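Local coordinates for protein N-acylethanolamine-hydrolyzing acid amidase beta-subunit (Caenorhabditis elegans, PDB 6DY3) that probably hydrolyses bioactive fatty acid amides such as N-palmitoylethanolamine to ethanolamine and free fatty acids, as the beta subunit of an autocatalytically cleaved heterodimer, at residues His33-Phe36 against Thr41-Tyr44; Lys183-Arg188 against Met195-Ser200. One frame throughout, in Å; residues are numbered along the deposited sequence.

Contact 1 (His33-Phe36 against Thr41-Tyr44)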
loop_
_atom_site.group_PDB
_atom_site.type_symbol
_atom_site.label_atom_id
_atom_site.label_comp_id
_atom_site.label_asym_id
_atom_site.label_seq_id
_atom_site.Cartn_x
_atom_site.Cartn_y
_atom_site.Cartn_z
ATOM N N HIS B 33 1.670 10.986 -5.566
ATOM C CA HIS B 33 2.974 10.580 -5.067
ATOM C C HIS B 33 3.467 11.638 -4.089
ATOM O O HIS B 33 3.315 12.838 -4.332
ATOM C CB HIS B 33 3.977 10.397 -6.213
ATOM C CG HIS B 33 5.357 10.048 -5.753
ATOM N ND1 HIS B 33 6.253 10.997 -5.317
ATOM C CD2 HIS B 33 5.995 8.857 -5.655
ATOM C CE1 HIS B 33 7.384 10.411 -4.969
ATOM N NE2 HIS B 33 7.253 9.110 -5.163
ATOM N N VAL B 34 4.036 11.193 -2.973
ATOM C CA VAL B 34 4.387 12.076 -1.869
ATOM C C VAL B 34 5.834 11.837 -1.469
ATOM O O VAL B 34 6.283 10.690 -1.367
ATOM C CB VAL B 34 3.452 11.866 -0.662
ATOM C CG1 VAL B 34 3.990 12.587 0.560
ATOM C CG2 VAL B 34 2.045 12.350 -0.998
ATOM N N ASP B 35 6.567 12.928 -1.253
ATOM C CA ASP B 35 7.878 12.896 -0.617
ATOM C C ASP B 35 7.746 13.495 0.778
ATOM O O ASP B 35 7.359 14.660 0.922
ATOM C CB ASP B 35 8.910 13.672 -1.435
ATOM C CG ASP B 35 9.564 12.826 -2.523
ATOM O OD1 ASP B 35 10.050 13.410 -3.516
ATOM O OD2 ASP B 35 9.590 11.584 -2.393
ATOM N N PHE B 36 8.046 12.695 1.800
ATOM C CA PHE B 36 8.024 13.156 3.185
ATOM C C PHE B 36 9.402 13.713 3.513
ATOM O O PHE B 36 10.378 12.961 3.605
ATOM C CB PHE B 36 7.639 12.024 4.134
ATOM C CG PHE B 36 6.218 11.550 3.978
ATOM C CD1 PHE B 36 5.894 10.574 3.055
ATOM C CD2 PHE B 36 5.207 12.082 4.761
ATOM C CE1 PHE B 36 4.591 10.136 2.916
ATOM C CE2 PHE B 36 3.895 11.646 4.624
ATOM C CZ PHE B 36 3.590 10.672 3.699
ATOM N N THR B 41 15.509 17.205 3.649
ATOM C CA THR B 41 15.917 15.899 3.147
ATOM C C THR B 41 14.713 14.971 3.080
ATOM O O THR B 41 13.876 14.959 3.988
ATOM C CB THR B 41 17.002 15.282 4.038
ATOM O OG1 THR B 41 18.092 16.201 4.168
ATOM C CG2 THR B 41 17.517 13.977 3.440
ATOM N N ILE B 42 14.626 14.199 1.997
ATOM C CA ILE B 42 13.548 13.228 1.849
ATOM C C ILE B 42 13.784 12.084 2.825
ATOM O O ILE B 42 14.778 11.354 2.722
ATOM C CB ILE B 42 13.453 12.720 0.403
ATOM C CG1 ILE B 42 13.032 13.858 -0.533
ATOM C CG2 ILE B 42 12.453 11.559 0.306
ATOM C CD1 ILE B 42 12.951 13.472 -1.992
ATOM N N GLN B 43 12.861 11.916 3.771
ATOM C CA GLN B 43 12.942 10.803 4.709
ATOM C C GLN B 43 12.419 9.521 4.079
ATOM O O GLN B 43 13.053 8.465 4.176
ATOM C CB GLN B 43 12.159 11.135 5.979
ATOM C CG GLN B 43 12.587 12.434 6.635
ATOM C CD GLN B 43 14.068 12.468 6.921
ATOM O OE1 GLN B 43 14.575 11.666 7.702
ATOM N NE2 GLN B 43 14.778 13.381 6.270
ATOM N N TYR B 44 11.259 9.597 3.437
ATOM C CA TYR B 44 10.670 8.456 2.759
ATOM C C TYR B 44 9.604 8.990 1.819
ATOM O O TYR B 44 9.140 10.123 1.959
ATOM C CB TYR B 44 10.077 7.438 3.747
ATOM C CG TYR B 44 9.097 8.037 4.735
ATOM C CD1 TYR B 44 7.737 8.024 4.486
ATOM C CD2 TYR B 44 9.539 8.630 5.910
ATOM C CE1 TYR B 44 6.848 8.574 5.378
ATOM C CE2 TYR B 44 8.651 9.181 6.810
ATOM C CZ TYR B 44 7.309 9.154 6.537
ATOM O OH TYR B 44 6.413 9.704 7.424
#
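Segments 33-36 and 41-44 belong to the two arms, strands 31-38 and 41-49, of an antiparallel beta hairpin, and their short axes approach to 5.5 Å with N-to-C directions 113° apart. A classic beta bulge interrupts the ladder: Gln43 and Tyr44 both face Phe36. Phe36 N gives a bond to Tyr44 O at 2.8 Å. In return Phe36 O takes Gln43 N at 2.7 Å and, weakly, Tyr44 N at 3.5 Å. The rings of Phe36 and Tyr44 lie on the same side of the sheet in an offset stack, centroids 4.5 Å apart and planes tilted by 21°. Tyr44 CE1 lies over one face of the Phe36 ring, toward its rim, and Val34 CG1 lies over the opposite face, also toward the rim. Tyr44 CG stands between the backbone N and the carbonyl carbon (chi1 53°). This brings the ring face onto Phe36 CB, a CH-pi contact with CB 3.8 Å from the Tyr44 ring centroid. On the other side, Ile42 CD1 rests against the Asp35 carboxylate, whose OD1 forms a salt bridge with Arg227 and is hydrogen-bonded to His16 NE2 of the alpha-subunit chain. Tyr44 OH reaches Glu101 and Arg97 of helix 92-102; Arg97 also touches Phe36, and Leu100 touches Tyr44. Segment 33-36 pairs in parallel with an alpha-subunit strand, carrying the sheet across the interface.

Contact 2 (Lys183-Arg188 against Met195-Ser200)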
loop_
_atom_site.group_PDB
_atom_site.type_symbol
_atom_site.label_atom_id
_atom_site.label_comp_id
_atom_site.label_asym_id
_atom_site.label_seq_id
_atom_site.Cartn_x
_atom_site.Cartn_y
_atom_site.Cartn_z
ATOM N N LYS B 183 9.279 -15.804 -15.837
ATOM C CA LYS B 183 10.090 -16.903 -16.348
ATOM C C LYS B 183 10.438 -16.694 -17.815
ATOM O O LYS B 183 11.555 -17.007 -18.240
ATOM C CB LYS B 183 9.357 -18.226 -16.142
ATOM C CG LYS B 183 9.266 -18.650 -14.687
ATOM C CD LYS B 183 8.459 -19.931 -14.535
ATOM C CE LYS B 183 8.411 -20.391 -13.085
ATOM N NZ LYS B 183 7.591 -21.622 -12.923
ATOM N N GLU B 184 9.499 -16.164 -18.606
ATOM C CA GLU B 184 9.773 -15.899 -20.016
ATOM C C GLU B 184 10.897 -14.883 -20.165
ATOM O O GLU B 184 11.835 -15.086 -20.944
ATOM C CB GLU B 184 8.512 -15.388 -20.715
ATOM C CG GLU B 184 7.391 -16.405 -20.856
ATOM C CD GLU B 184 6.163 -15.816 -21.539
ATOM O OE1 GLU B 184 6.284 -14.740 -22.169
ATOM O OE2 GLU B 184 5.075 -16.430 -21.443
ATOM N N LEU B 185 10.807 -13.767 -19.437
ATOM C CA LEU B 185 11.827 -12.730 -19.545
ATOM C C LEU B 185 13.161 -13.207 -18.995
ATOM O O LEU B 185 14.218 -12.802 -19.495
ATOM C CB LEU B 185 11.364 -11.463 -18.824
ATOM C CG LEU B 185 10.052 -10.875 -19.358
ATOM C CD1 LEU B 185 9.628 -9.656 -18.558
ATOM C CD2 LEU B 185 10.169 -10.522 -20.840
ATOM N N GLY B 186 13.135 -14.068 -17.988
ATOM C CA GLY B 186 14.343 -14.632 -17.432
ATOM C C GLY B 186 15.048 -13.686 -16.476
ATOM O O GLY B 186 14.901 -12.465 -16.526
ATOM N N ARG B 187 15.867 -14.280 -15.607
ATOM C CA ARG B 187 16.540 -13.497 -14.580
ATOM C C ARG B 187 17.536 -12.521 -15.193
ATOM O O ARG B 187 17.598 -11.354 -14.786
ATOM C CB ARG B 187 17.254 -14.424 -13.594
ATOM C CG ARG B 187 17.941 -13.663 -12.470
ATOM C CD ARG B 187 18.752 -14.552 -11.557
ATOM N NE ARG B 187 19.427 -13.752 -10.542
ATOM C CZ ARG B 187 20.288 -14.232 -9.652
ATOM N NH1 ARG B 187 20.596 -15.525 -9.643
ATOM N NH2 ARG B 187 20.847 -13.413 -8.770
ATOM N N ARG B 188 18.321 -12.975 -16.167
ATOM C CA ARG B 188 19.395 -12.151 -16.705
ATOM C C ARG B 188 18.827 -10.940 -17.435
ATOM O O ARG B 188 17.851 -11.043 -18.183
ATOM C CB ARG B 188 20.280 -12.971 -17.645
ATOM C CG ARG B 188 21.489 -12.202 -18.170
ATOM C CD ARG B 188 22.526 -13.111 -18.830
ATOM N NE ARG B 188 23.124 -14.053 -17.878
ATOM C CZ ARG B 188 22.947 -15.376 -17.889
ATOM N NH1 ARG B 188 22.191 -15.964 -18.813
ATOM N NH2 ARG B 188 23.541 -16.125 -16.967
ATOM N N MET B 195 10.000 -5.185 -15.529
ATOM C CA MET B 195 8.909 -5.154 -14.563
ATOM C C MET B 195 7.682 -4.455 -15.142
ATOM O O MET B 195 6.543 -4.835 -14.849
ATOM C CB MET B 195 9.375 -4.464 -13.279
ATOM C CG MET B 195 8.385 -4.543 -12.131
ATOM S SD MET B 195 8.071 -6.251 -11.613
ATOM C CE MET B 195 9.626 -6.651 -10.811
ATOM N N VAL B 196 7.892 -3.422 -15.956
ATOM C CA VAL B 196 6.774 -2.747 -16.609
ATOM C C VAL B 196 6.043 -3.699 -17.550
ATOM O O VAL B 196 4.811 -3.661 -17.662
ATOM C CB VAL B 196 7.276 -1.494 -17.349
ATOM C CG1 VAL B 196 6.183 -0.914 -18.239
ATOM C CG2 VAL B 196 7.756 -0.464 -16.354
ATOM N N GLU B 197 6.790 -4.530 -18.286
ATOM C CA GLU B 197 6.152 -5.503 -19.168
ATOM C C GLU B 197 5.325 -6.507 -18.374
ATOM O O GLU B 197 4.218 -6.868 -18.785
ATOM C CB GLU B 197 7.202 -6.229 -20.010
ATOM C CG GLU B 197 6.617 -7.278 -20.952
ATOM C CD GLU B 197 7.660 -7.889 -21.882
ATOM O OE1 GLU B 197 8.815 -7.408 -21.880
ATOM O OE2 GLU B 197 7.328 -8.850 -22.612
ATOM N N VAL B 198 5.850 -6.973 -17.237
ATOM C CA VAL B 198 5.117 -7.921 -16.400
ATOM C C VAL B 198 3.846 -7.276 -15.860
ATOM O O VAL B 198 2.740 -7.808 -16.018
ATOM C CB VAL B 198 6.010 -8.429 -15.251
ATOM C CG1 VAL B 198 5.223 -9.331 -14.305
ATOM C CG2 VAL B 198 7.224 -9.165 -15.796
ATOM N N LEU B 199 3.984 -6.117 -15.212
ATOM C CA LEU B 199 2.836 -5.474 -14.578
ATOM C C LEU B 199 1.756 -5.069 -15.578
ATOM O O LEU B 199 0.597 -4.899 -15.180
ATOM C CB LEU B 199 3.301 -4.249 -13.783
ATOM C CG LEU B 199 4.193 -4.542 -12.574
ATOM C CD1 LEU B 199 4.698 -3.252 -11.948
ATOM C CD2 LEU B 199 3.466 -5.390 -11.535
ATOM N N SER B 200 2.098 -4.921 -16.856
ATOM C CA SER B 200 1.143 -4.512 -17.880
ATOM C C SER B 200 0.478 -5.688 -18.584
ATOM O O SER B 200 -0.397 -5.467 -19.426
ATOM C CB SER B 200 1.829 -3.624 -18.917
ATOM O OG SER B 200 2.371 -2.469 -18.306
#
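Beside Glu197 and Val198, which meet Leu185, the carbonyl oxygen Val196 O is gripped twice by one residue. Ser200 OG gives it a bond of 2.8 Å, its donor tilted 22° from the carbonyl plane. Ser200 N adds a weak bond to Val196 O at 3.1 Å. Together they tie Ser200 back to the turn begun at Val196. The contact between the segments is small, and Leu185 carries it alone on its side. One methyl-methyl touch is apolar, and the other leucine methyl rests on a carboxylate. Leu185 CD1 meets Val198 CG2 at 3.7 Å. Leu185 CD2 lies against the carboxylate of Glu197, 3.6 Å from OE1 and 3.7 Å from OE2. The Glu197 chain is fully extended, with CG anti to the backbone N (chi1 179°), and this carries the carboxylate across to the leucine. These are successive helices, 173-185 and 192-199, on the outer side of the sheet that holds strand 2-7, in the Ntn-hydrolase fold. Gly186, the first residue after helix 173-185, has positive phi (80°), and there the chain leaves the helical path. Val198 reaches inward to Ile4 of strand 2-7, just past the probable nucleophile Cys1, and also packs on Ala178 and Leu182. An alanine in place of Leu185 would probably leave Val198 CG2 without its partner in this segment and the Glu197 carboxylate without the methyl it rests on. Glu184 and Glu197 are like charges, with Glu184 OE1 6.0 Å from Glu197 OE2. Lys181 makes a long, weak ion pair with each, which may ease their repulsion. Beyond the turn, Arg187 NH2 bonds to Asn8 O, fastening the chain after Gly186 to Asn8, just beyond strand 2-7.

In the fold
The two contacts belong to different layers of the fold, with centres about 28 Å apart and nearest atoms about 14 Å apart. Contact 1 joins neighbouring strands at what is, within this chain, the edge of the seven-stranded sheet; the alpha-subunit chain carries it on. Contact 2 joins two helices that cover the five-stranded sheet, and no other chain of the assembly touches it. They share no element. Both are partly buried: four of seven touching residues are buried in contact 1, and one of three, Val198, in contact 2. Contact 1 combines backbone bonds with aromatic stacking. In contact 2 the link is a few methyl contacts beside charged side chains.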